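Local coordinates for protein putative oxidoreductase with NAD(P)-binding Rossmann-fold domain (PDB 3UUW) that probably acts as an NAD(P)-dependent oxidoreductase of the Gfo/Idh/MocA family, with a nucleotide-binding Rossmann domain joined to a C-terminal sheet domain, at residues Ser62-Cys67 with Leu89-Tyr94; Lys133-Asn138 with Gln236-Leu241; Asn137-Ile142 with Val227-Lys232. All coordinates share one frame; numbering follows the deposited sequence.

Contact 1: Ser62-Cys67 with Leu89-Tyr94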
loop_
_atom_site.group_PDB
_atom_site.type_symbol
_atom_site.label_atom_id
_atom_site.label_comp_id
_atom_site.label_asym_id
_atom_site.label_seq_id
_atom_site.Cartn_x
_atom_site.Cartn_y
_atom_site.Cartn_z
ATOM N N SER A 62 -0.882 41.385 -32.502
ATOM C CA SER A 62 0.485 41.412 -33.020
ATOM C C SER A 62 1.150 40.045 -32.940
ATOM O O SER A 62 1.924 39.675 -33.818
ATOM C CB SER A 62 1.338 42.459 -32.304
ATOM O OG SER A 62 1.456 42.190 -30.928
ATOM N N LEU A 63 0.866 39.295 -31.880
ATOM C CA LEU A 63 1.448 37.966 -31.752
ATOM C C LEU A 63 0.833 37.013 -32.779
ATOM O O LEU A 63 1.551 36.290 -33.473
ATOM C CB LEU A 63 1.249 37.418 -30.341
ATOM C CG LEU A 63 1.731 35.985 -30.069
ATOM C CD1 LEU A 63 3.256 35.817 -30.354
ATOM C CD2 LEU A 63 1.388 35.599 -28.633
ATOM N N ALA A 64 -0.494 37.017 -32.864
ATOM C CA ALA A 64 -1.213 36.101 -33.745
ATOM C C ALA A 64 -0.779 36.242 -35.195
ATOM O O ALA A 64 -0.712 35.261 -35.915
ATOM C CB ALA A 64 -2.713 36.300 -33.621
ATOM N N LYS A 65 -0.501 37.474 -35.619
ATOM C CA LYS A 65 -0.069 37.747 -36.998
ATOM C C LYS A 65 1.278 37.117 -37.348
ATOM O O LYS A 65 1.615 36.983 -38.531
ATOM C CB LYS A 65 -0.033 39.262 -37.255
ATOM C CG LYS A 65 -1.416 39.865 -37.342
ATOM C CD LYS A 65 -1.399 41.388 -37.305
ATOM C CE LYS A 65 -2.828 41.930 -37.281
ATOM N NZ LYS A 65 -2.890 43.406 -37.045
ATOM N N LYS A 66 2.047 36.740 -36.330
ATOM C CA LYS A 66 3.354 36.123 -36.525
ATOM C C LYS A 66 3.377 34.622 -36.205
ATOM O O LYS A 66 4.451 34.039 -36.171
ATOM C CB LYS A 66 4.386 36.821 -35.630
ATOM C CG LYS A 66 4.643 38.273 -35.965
ATOM C CD LYS A 66 5.322 38.436 -37.311
ATOM C CE LYS A 66 5.748 39.877 -37.525
ATOM N NZ LYS A 66 6.573 40.022 -38.742
ATOM N N CYS A 67 2.212 34.020 -35.960
ATOM C CA CYS A 67 2.110 32.609 -35.548
ATOM C C CYS A 67 1.195 31.802 -36.449
ATOM O O CYS A 67 0.324 32.364 -37.120
ATOM C CB CYS A 67 1.546 32.534 -34.115
ATOM S SG CYS A 67 2.624 33.228 -32.868
ATOM N N LEU A 89 -7.826 35.618 -37.629
ATOM C CA LEU A 89 -6.460 35.914 -38.034
ATOM C C LEU A 89 -5.720 34.676 -38.577
ATOM O O LEU A 89 -4.537 34.761 -38.911
ATOM C CB LEU A 89 -5.671 36.558 -36.885
ATOM C CG LEU A 89 -5.958 38.035 -36.620
ATOM C CD1 LEU A 89 -5.311 38.454 -35.306
ATOM C CD2 LEU A 89 -5.475 38.915 -37.801
ATOM N N GLY A 90 -6.414 33.539 -38.674
ATOM C CA GLY A 90 -5.878 32.354 -39.351
ATOM C C GLY A 90 -4.965 31.466 -38.536
ATOM O O GLY A 90 -4.148 30.741 -39.100
ATOM N N VAL A 91 -5.135 31.474 -37.222
ATOM C CA VAL A 91 -4.284 30.639 -36.374
ATOM C C VAL A 91 -5.087 29.512 -35.722
ATOM O O VAL A 91 -6.212 29.718 -35.295
ATOM C CB VAL A 91 -3.546 31.453 -35.284
ATOM C CG1 VAL A 91 -2.712 32.591 -35.922
ATOM C CG2 VAL A 91 -4.502 32.011 -34.275
ATOM N N HIS A 92 -4.474 28.331 -35.644
ATOM C CA HIS A 92 -5.043 27.188 -34.917
ATOM C C HIS A 92 -5.005 27.541 -33.446
ATOM O O HIS A 92 -4.115 28.282 -32.987
ATOM C CB HIS A 92 -4.221 25.922 -35.109
ATOM C CG HIS A 92 -4.021 25.527 -36.532
ATOM N ND1 HIS A 92 -4.935 24.767 -37.232
ATOM C CD2 HIS A 92 -3.009 25.779 -37.386
ATOM C CE1 HIS A 92 -4.484 24.562 -38.453
ATOM N NE2 HIS A 92 -3.319 25.164 -38.575
ATOM N N VAL A 93 -5.948 27.011 -32.673
ATOM C CA VAL A 93 -6.028 27.375 -31.263
ATOM C C VAL A 93 -6.189 26.179 -30.356
ATOM O O VAL A 93 -7.047 25.327 -30.592
ATOM C CB VAL A 93 -7.202 28.312 -31.020
ATOM C CG1 VAL A 93 -7.335 28.650 -29.507
ATOM C CG2 VAL A 93 -7.021 29.583 -31.840
ATOM N N TYR A 94 -5.289 26.078 -29.388
ATOM C CA TYR A 94 -5.440 25.164 -28.260
ATOM C C TYR A 94 -5.859 25.998 -27.054
ATOM O O TYR A 94 -5.224 27.009 -26.736
ATOM C CB TYR A 94 -4.130 24.450 -27.958
ATOM C CG TYR A 94 -4.148 23.556 -26.734
ATOM C CD1 TYR A 94 -4.042 24.089 -25.426
ATOM C CD2 TYR A 94 -4.281 22.169 -26.868
ATOM C CE1 TYR A 94 -4.058 23.255 -24.308
ATOM C CE2 TYR A 94 -4.296 21.335 -25.758
ATOM C CZ TYR A 94 -4.189 21.881 -24.483
ATOM O OH TYR A 94 -4.196 21.022 -23.396
HETATM O O HOH W 1 -1.370 34.676 -38.552
#
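Val91 sets CG1 anti to its own carbonyl carbon (chi1 -56°), and this torsion carries the methyl into the turn Ala64-Cys67, where it meets two carbonyl oxygens. Val91 CG1 lies 3.3 Å from Ala64 O and equally near Cys67 O. The two methyls of Leu89 meet different partners: CD1 rests on Ala64 CB at 3.8 Å, while CD2 meets the extended aliphatic chain of Lys65, 4.0 Å from its CE, the two side chains crossing at a slant. Ala64 CB also packs on Leu86 of helix 79-88, as does Val91. The type I turn Ala64-Cys67 leads out of helix 60-64, and Gly90, at positive phi, closes helix 79-88 in a Schellman motif before strand 92-95 begins. No direct hydrogen bond joins the segments; water 1 lies between them, placed to donate to Ala64 O at 2.8 Å and Leu89 O at 3.2 Å, though it has more acceptors in reach than protons. The contact thus ties this turn to the C-terminal end of helix 79-88 by methyl packing, with a water set between carbonyl oxygens that, both being acceptors, could not bond to each other directly.

Contact 2: Lys133-Asn138 with Gln236-Leu241; sequences KEIKNN and QRVKNL
Ile135 and Gln236 meet where helix 130-138 packs on one face of the mixed sheet of the C-terminal domain, nearly aligned with strand 234-239, an alpha/beta layer characteristic of the Gfo/Idh/MocA fold. The helix runs almost antiparallel to that strand, at 169°, with 8.9 Å between the axes of the short segments. The apolar part centres on Ile135. Its CG1 sits between its backbone N and carbonyl carbon (chi1 63°), while CG2 and the terminal CD1 both reach Val238 CG2, each at 3.8 Å. Ile135 CG2 also touches Gln236 CB, and the two chains pass alongside one another, running in opposing senses. Val227, Ile229 and Leu244 on the neighbouring strands receive the same isoleucine, and Met131 and Tyr132, a turn earlier on the helix, cover Val238. The polar part belongs to the Gln236 amide, whose chain extends beyond CG to the backbone of Ile135. Its NE2 gives a weak hydrogen bond to Ile135 O, 3.1 Å long and bent to 129° at the hydrogen. That oxygen also accepts a weak bond from Asn138 N, so the side-chain amide joins the helix's own bonding near its C-terminal end. A water-mediated link completes the polar set: water 2 accepts from both amides, 3.0 Å from Gln236 NE2 and 3.2 Å from Asn138 ND2, while Asn138 CB lies 3.6 Å from that same Gln236 NE2.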
loop_
_atom_site.group_PDB
_atom_site.type_symbol
_atom_site.label_atom_id
_atom_site.label_comp_id
_atom_site.label_asym_id
_atom_site.label_seq_id
_atom_site.Cartn_x
_atom_site.Cartn_y
_atom_site.Cartn_z
ATOM N N LYS A 133 -4.974 5.911 -20.571
ATOM C CA LYS A 133 -5.009 5.262 -21.870
ATOM C C LYS A 133 -4.740 3.759 -21.729
ATOM O O LYS A 133 -5.358 2.936 -22.439
ATOM C CB LYS A 133 -4.038 5.908 -22.857
ATOM C CG LYS A 133 -4.505 7.278 -23.317
ATOM C CD LYS A 133 -3.571 7.978 -24.331
ATOM C CE LYS A 133 -3.184 7.110 -25.524
ATOM N NZ LYS A 133 -4.363 6.766 -26.366
ATOM N N GLU A 134 -3.786 3.400 -20.886
ATOM C CA GLU A 134 -3.452 1.988 -20.698
ATOM C C GLU A 134 -4.642 1.198 -20.177
ATOM O O GLU A 134 -4.981 0.159 -20.743
ATOM C CB GLU A 134 -2.252 1.822 -19.791
ATOM C CG GLU A 134 -1.793 0.382 -19.681
ATOM C CD GLU A 134 -0.403 0.233 -19.095
ATOM O OE1 GLU A 134 0.209 1.247 -18.706
ATOM O OE2 GLU A 134 0.069 -0.923 -19.021
ATOM N N ILE A 135 -5.318 1.686 -19.143
ATOM C CA ILE A 135 -6.421 0.909 -18.582
ATOM C C ILE A 135 -7.586 0.877 -19.547
ATOM O O ILE A 135 -8.253 -0.135 -19.653
ATOM C CB ILE A 135 -6.844 1.345 -17.132
ATOM C CG1 ILE A 135 -7.378 2.778 -17.079
ATOM C CG2 ILE A 135 -5.658 1.174 -16.173
ATOM C CD1 ILE A 135 -8.056 3.140 -15.707
ATOM N N LYS A 136 -7.787 1.958 -20.310
ATOM C CA LYS A 136 -8.856 1.981 -21.297
ATOM C C LYS A 136 -8.577 0.939 -22.372
ATOM O O LYS A 136 -9.469 0.190 -22.776
ATOM C CB LYS A 136 -8.957 3.348 -21.955
ATOM C CG LYS A 136 -10.079 3.493 -22.984
ATOM C CD LYS A 136 -10.027 4.893 -23.615
ATOM C CE LYS A 136 -11.129 5.129 -24.629
ATOM N NZ LYS A 136 -10.848 4.379 -25.890
ATOM N N ASN A 137 -7.338 0.898 -22.826
ATOM C CA ASN A 137 -6.945 -0.027 -23.907
ATOM C C ASN A 137 -7.018 -1.500 -23.470
ATOM O O ASN A 137 -7.309 -2.381 -24.290
ATOM C CB ASN A 137 -5.525 0.282 -24.383
ATOM C CG ASN A 137 -5.423 1.558 -25.197
ATOM O OD1 ASN A 137 -6.412 2.062 -25.734
ATOM N ND2 ASN A 137 -4.190 2.065 -25.337
ATOM N N ASN A 138 -6.801 -1.762 -22.181
ATOM C CA ASN A 138 -6.734 -3.139 -21.669
ATOM C C ASN A 138 -8.027 -3.670 -21.045
ATOM O O ASN A 138 -8.088 -4.840 -20.640
ATOM C CB ASN A 138 -5.572 -3.267 -20.678
ATOM C CG ASN A 138 -4.236 -3.133 -21.335
ATOM O OD1 ASN A 138 -4.086 -3.425 -22.526
ATOM N ND2 ASN A 138 -3.235 -2.718 -20.575
ATOM N N GLN A 236 -9.120 -2.579 -12.584
ATOM C CA GLN A 236 -7.998 -1.691 -12.879
ATOM C C GLN A 236 -8.263 -0.352 -12.191
ATOM O O GLN A 236 -9.380 0.155 -12.226
ATOM C CB GLN A 236 -7.842 -1.421 -14.366
ATOM C CG GLN A 236 -7.597 -2.633 -15.274
ATOM C CD GLN A 236 -8.041 -2.378 -16.730
ATOM O OE1 GLN A 236 -9.225 -2.370 -17.032
ATOM N NE2 GLN A 236 -7.089 -2.212 -17.608
ATOM N N ARG A 237 -7.239 0.241 -11.600
ATOM C CA ARG A 237 -7.393 1.564 -11.021
ATOM C C ARG A 237 -6.187 2.411 -11.349
ATOM O O ARG A 237 -5.047 1.914 -11.371
ATOM C CB ARG A 237 -7.501 1.557 -9.496
ATOM C CG ARG A 237 -8.289 0.466 -8.871
ATOM C CD ARG A 237 -8.475 0.782 -7.372
ATOM N NE ARG A 237 -9.285 -0.269 -6.824
ATOM C CZ ARG A 237 -8.815 -1.452 -6.463
ATOM N NH1 ARG A 237 -7.506 -1.715 -6.523
ATOM N NH2 ARG A 237 -9.648 -2.356 -6.014
ATOM N N VAL A 238 -6.428 3.694 -11.563
ATOM C CA VAL A 238 -5.327 4.640 -11.689
ATOM C C VAL A 238 -5.586 5.712 -10.639
ATOM O O VAL A 238 -6.660 6.303 -10.616
ATOM C CB VAL A 238 -5.187 5.255 -13.087
ATOM C CG1 VAL A 238 -4.092 6.319 -13.090
ATOM C CG2 VAL A 238 -4.841 4.194 -14.084
ATOM N N LYS A 239 -4.612 5.927 -9.759
ATOM C CA LYS A 239 -4.725 6.876 -8.681
ATOM C C LYS A 239 -3.821 8.067 -8.931
ATOM O O LYS A 239 -2.634 7.907 -9.237
ATOM C CB LYS A 239 -4.324 6.223 -7.350
ATOM C CG LYS A 239 -5.226 5.089 -6.934
ATOM C CD LYS A 239 -4.741 4.493 -5.598
ATOM C CE LYS A 239 -5.671 3.404 -5.086
ATOM N NZ LYS A 239 -5.144 2.852 -3.811
ATOM N N ASN A 240 -4.395 9.251 -8.785
ATOM C CA ASN A 240 -3.674 10.528 -8.962
ATOM C C ASN A 240 -2.898 10.609 -10.280
ATOM O O ASN A 240 -1.808 11.223 -10.357
ATOM C CB ASN A 240 -2.756 10.780 -7.759
ATOM C CG ASN A 240 -3.532 10.947 -6.465
ATOM O OD1 ASN A 240 -4.676 11.392 -6.467
ATOM N ND2 ASN A 240 -2.882 10.669 -5.354
ATOM N N LEU A 241 -3.467 9.977 -11.302
ATOM C CA LEU A 241 -2.921 9.921 -12.664
ATOM C C LEU A 241 -1.572 9.243 -12.796
ATOM O O LEU A 241 -1.008 9.214 -13.912
ATOM C CB LEU A 241 -2.856 11.330 -13.297
ATOM C CG LEU A 241 -4.174 12.068 -13.444
ATOM C CD1 LEU A 241 -4.590 12.683 -12.164
ATOM C CD2 LEU A 241 -4.078 13.165 -14.547
HETATM O O HOH W 2 -4.106 -2.241 -17.507
#

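Contact 3: Asn137-Ile142 with Val227-Lys232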
loop_
_atom_site.group_PDB
_atom_site.type_symbol
_atom_site.label_atom_id
_atom_site.label_comp_id
_atom_site.label_asym_id
_atom_site.label_seq_id
_atom_site.Cartn_x
_atom_site.Cartn_y
_atom_site.Cartn_z
ATOM N N ASN A 137 -7.338 0.898 -22.826
ATOM C CA ASN A 137 -6.945 -0.027 -23.907
ATOM C C ASN A 137 -7.018 -1.500 -23.470
ATOM O O ASN A 137 -7.309 -2.381 -24.290
ATOM C CB ASN A 137 -5.525 0.282 -24.383
ATOM C CG ASN A 137 -5.423 1.558 -25.197
ATOM O OD1 ASN A 137 -6.412 2.062 -25.734
ATOM N ND2 ASN A 137 -4.190 2.065 -25.337
ATOM N N ASN A 138 -6.801 -1.762 -22.181
ATOM C CA ASN A 138 -6.734 -3.139 -21.669
ATOM C C ASN A 138 -8.027 -3.670 -21.045
ATOM O O ASN A 138 -8.088 -4.840 -20.640
ATOM C CB ASN A 138 -5.572 -3.267 -20.678
ATOM C CG ASN A 138 -4.236 -3.133 -21.335
ATOM O OD1 ASN A 138 -4.086 -3.425 -22.526
ATOM N ND2 ASN A 138 -3.235 -2.718 -20.575
ATOM N N ALA A 139 -9.055 -2.831 -21.001
ATOM C CA ALA A 139 -10.337 -3.200 -20.396
ATOM C C ALA A 139 -11.234 -3.797 -21.449
ATOM O O ALA A 139 -11.419 -3.211 -22.526
ATOM C CB ALA A 139 -11.001 -1.983 -19.789
ATOM N N THR A 140 -11.766 -4.975 -21.157
ATOM C CA THR A 140 -12.730 -5.617 -22.047
ATOM C C THR A 140 -13.859 -6.184 -21.190
ATOM O O THR A 140 -13.635 -6.625 -20.067
ATOM C CB THR A 140 -12.091 -6.720 -22.889
ATOM O OG1 THR A 140 -11.590 -7.740 -22.027
ATOM C CG2 THR A 140 -10.938 -6.160 -23.736
ATOM N N GLU A 141 -15.082 -6.145 -21.708
ATOM C CA GLU A 141 -16.239 -6.663 -20.973
ATOM C C GLU A 141 -16.407 -5.931 -19.627
ATOM O O GLU A 141 -16.502 -6.530 -18.552
ATOM C CB GLU A 141 -16.156 -8.185 -20.830
ATOM C CG GLU A 141 -15.931 -8.871 -22.188
ATOM C CD GLU A 141 -15.866 -10.381 -22.095
ATOM O OE1 GLU A 141 -16.836 -10.985 -21.611
ATOM O OE2 GLU A 141 -14.852 -10.961 -22.528
ATOM N N ILE A 142 -16.419 -4.611 -19.720
ATOM C CA ILE A 142 -16.608 -3.746 -18.579
ATOM C C ILE A 142 -17.993 -3.903 -17.972
ATOM O O ILE A 142 -18.986 -3.938 -18.697
ATOM C CB ILE A 142 -16.389 -2.256 -18.988
ATOM C CG1 ILE A 142 -14.939 -2.042 -19.454
ATOM C CG2 ILE A 142 -16.729 -1.282 -17.848
ATOM C CD1 ILE A 142 -14.691 -0.671 -20.064
ATOM N N VAL A 227 -9.681 6.681 -11.159
ATOM C CA VAL A 227 -10.543 5.975 -12.109
ATOM C C VAL A 227 -10.404 4.471 -11.798
ATOM O O VAL A 227 -9.292 3.965 -11.636
ATOM C CB VAL A 227 -10.118 6.233 -13.536
ATOM C CG1 VAL A 227 -10.813 5.243 -14.505
ATOM C CG2 VAL A 227 -10.353 7.676 -13.873
ATOM N N GLU A 228 -11.530 3.787 -11.671
ATOM C CA GLU A 228 -11.568 2.355 -11.385
ATOM C C GLU A 228 -12.477 1.726 -12.403
ATOM O O GLU A 228 -13.652 2.148 -12.547
ATOM C CB GLU A 228 -12.130 2.101 -9.999
ATOM C CG GLU A 228 -12.299 0.644 -9.624
ATOM C CD GLU A 228 -12.728 0.535 -8.193
ATOM O OE1 GLU A 228 -13.882 0.928 -7.910
ATOM O OE2 GLU A 228 -11.905 0.104 -7.350
ATOM N N ILE A 229 -11.955 0.733 -13.110
ATOM C CA ILE A 229 -12.727 -0.000 -14.086
ATOM C C ILE A 229 -12.889 -1.446 -13.634
ATOM O O ILE A 229 -11.887 -2.142 -13.417
ATOM C CB ILE A 229 -12.047 0.029 -15.464
ATOM C CG1 ILE A 229 -11.883 1.470 -15.971
ATOM C CG2 ILE A 229 -12.821 -0.865 -16.507
ATOM C CD1 ILE A 229 -11.136 1.543 -17.315
ATOM N N LEU A 230 -14.138 -1.877 -13.469
ATOM C CA LEU A 230 -14.467 -3.273 -13.132
ATOM C C LEU A 230 -14.826 -4.008 -14.429
ATOM O O LEU A 230 -15.785 -3.642 -15.119
ATOM C CB LEU A 230 -15.638 -3.358 -12.146
ATOM C CG LEU A 230 -15.446 -2.927 -10.684
ATOM C CD1 LEU A 230 -15.327 -1.423 -10.553
ATOM C CD2 LEU A 230 -16.622 -3.425 -9.846
ATOM N N SER A 231 -14.069 -5.048 -14.750
ATOM C CA SER A 231 -14.314 -5.812 -15.978
ATOM C C SER A 231 -14.212 -7.306 -15.706
ATOM O O SER A 231 -13.844 -7.720 -14.618
ATOM C CB SER A 231 -13.362 -5.382 -17.074
ATOM O OG SER A 231 -12.029 -5.685 -16.727
ATOM N N LYS A 232 -14.560 -8.116 -16.693
ATOM C CA LYS A 232 -14.520 -9.551 -16.499
ATOM C C LYS A 232 -13.138 -9.991 -16.017
ATOM O O LYS A 232 -12.134 -9.806 -16.717
ATOM C CB LYS A 232 -14.881 -10.276 -17.789
ATOM C CG LYS A 232 -14.804 -11.785 -17.647
ATOM C CD LYS A 232 -15.123 -12.480 -18.952
ATOM C CE LYS A 232 -16.577 -12.819 -19.051
ATOM N NZ LYS A 232 -16.880 -13.990 -18.182
HETATM O O HOH W 3 -10.516 -6.419 -18.816
HETATM O O HOH W 4 -12.112 -8.724 -19.246
#
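Ser231 OG and water 3 lie 2.7 Å apart, and the same water accepts from Thr140 N at 3.0 Å, linking the strand's hydroxyl to the backbone that follows helix 130-138. With chi1 64°, OG sits between the backbone N and carbonyl carbon of Ser231, where it meets this water. Water 4 is placed to donate to Thr140 O and Lys232 O, although more acceptors than protons are in reach. The direct polar link is Lys232 N to Glu141 O, 3.1 Å, with the donor 42° out of the carbonyl plane. Ile142 and Ser231 form an antiparallel non-hydrogen-bonded pair where strand 142-150 begins beside strand 224-231. Beside this pair, Ile229 CG2 is shared: Ile142 CG1 comes within 3.8 Å and Ala139 CB within 3.9 Å, the two isoleucines crossing. The exposed Glu141 and Lys232 side chains run alongside each other in the same sense; Glu141 OE1 comes 3.2 Å from Lys232 CE but stays 4.6 Å from Lys232 NZ, too far for a salt bridge. The pairing thus starts with one backbone bond beside ordered waters; Lys232 carries its charge to a salt bridge with Asp219 of the second subunit, and nearby Glu141 may add to the negative field around that ammonium.

In the fold
Contact 1 belongs to the Rossmann domain, which probably binds NAD(P), contacts 2 and 3 to the C-terminal sheet domain; contact 1 lies across the chain's centre from the others, its centre about 36 Å from that of contact 2 and about 41 Å from that of contact 3. Contacts 2 and 3, with centres about 9 Å apart, share Asn137 and Asn138, on the way from helix 130-138 through a short loop to strand 142-150. Their strands 224-231 and 234-239 are paired through backbone bonds such as the probable one from Ile229 N to Gln236 O at 2.8 Å, reinforced by the salt bridge of Arg237 NE and Glu228 OE2 at 2.7 Å. Leu224 of the second subunit packs on Arg237.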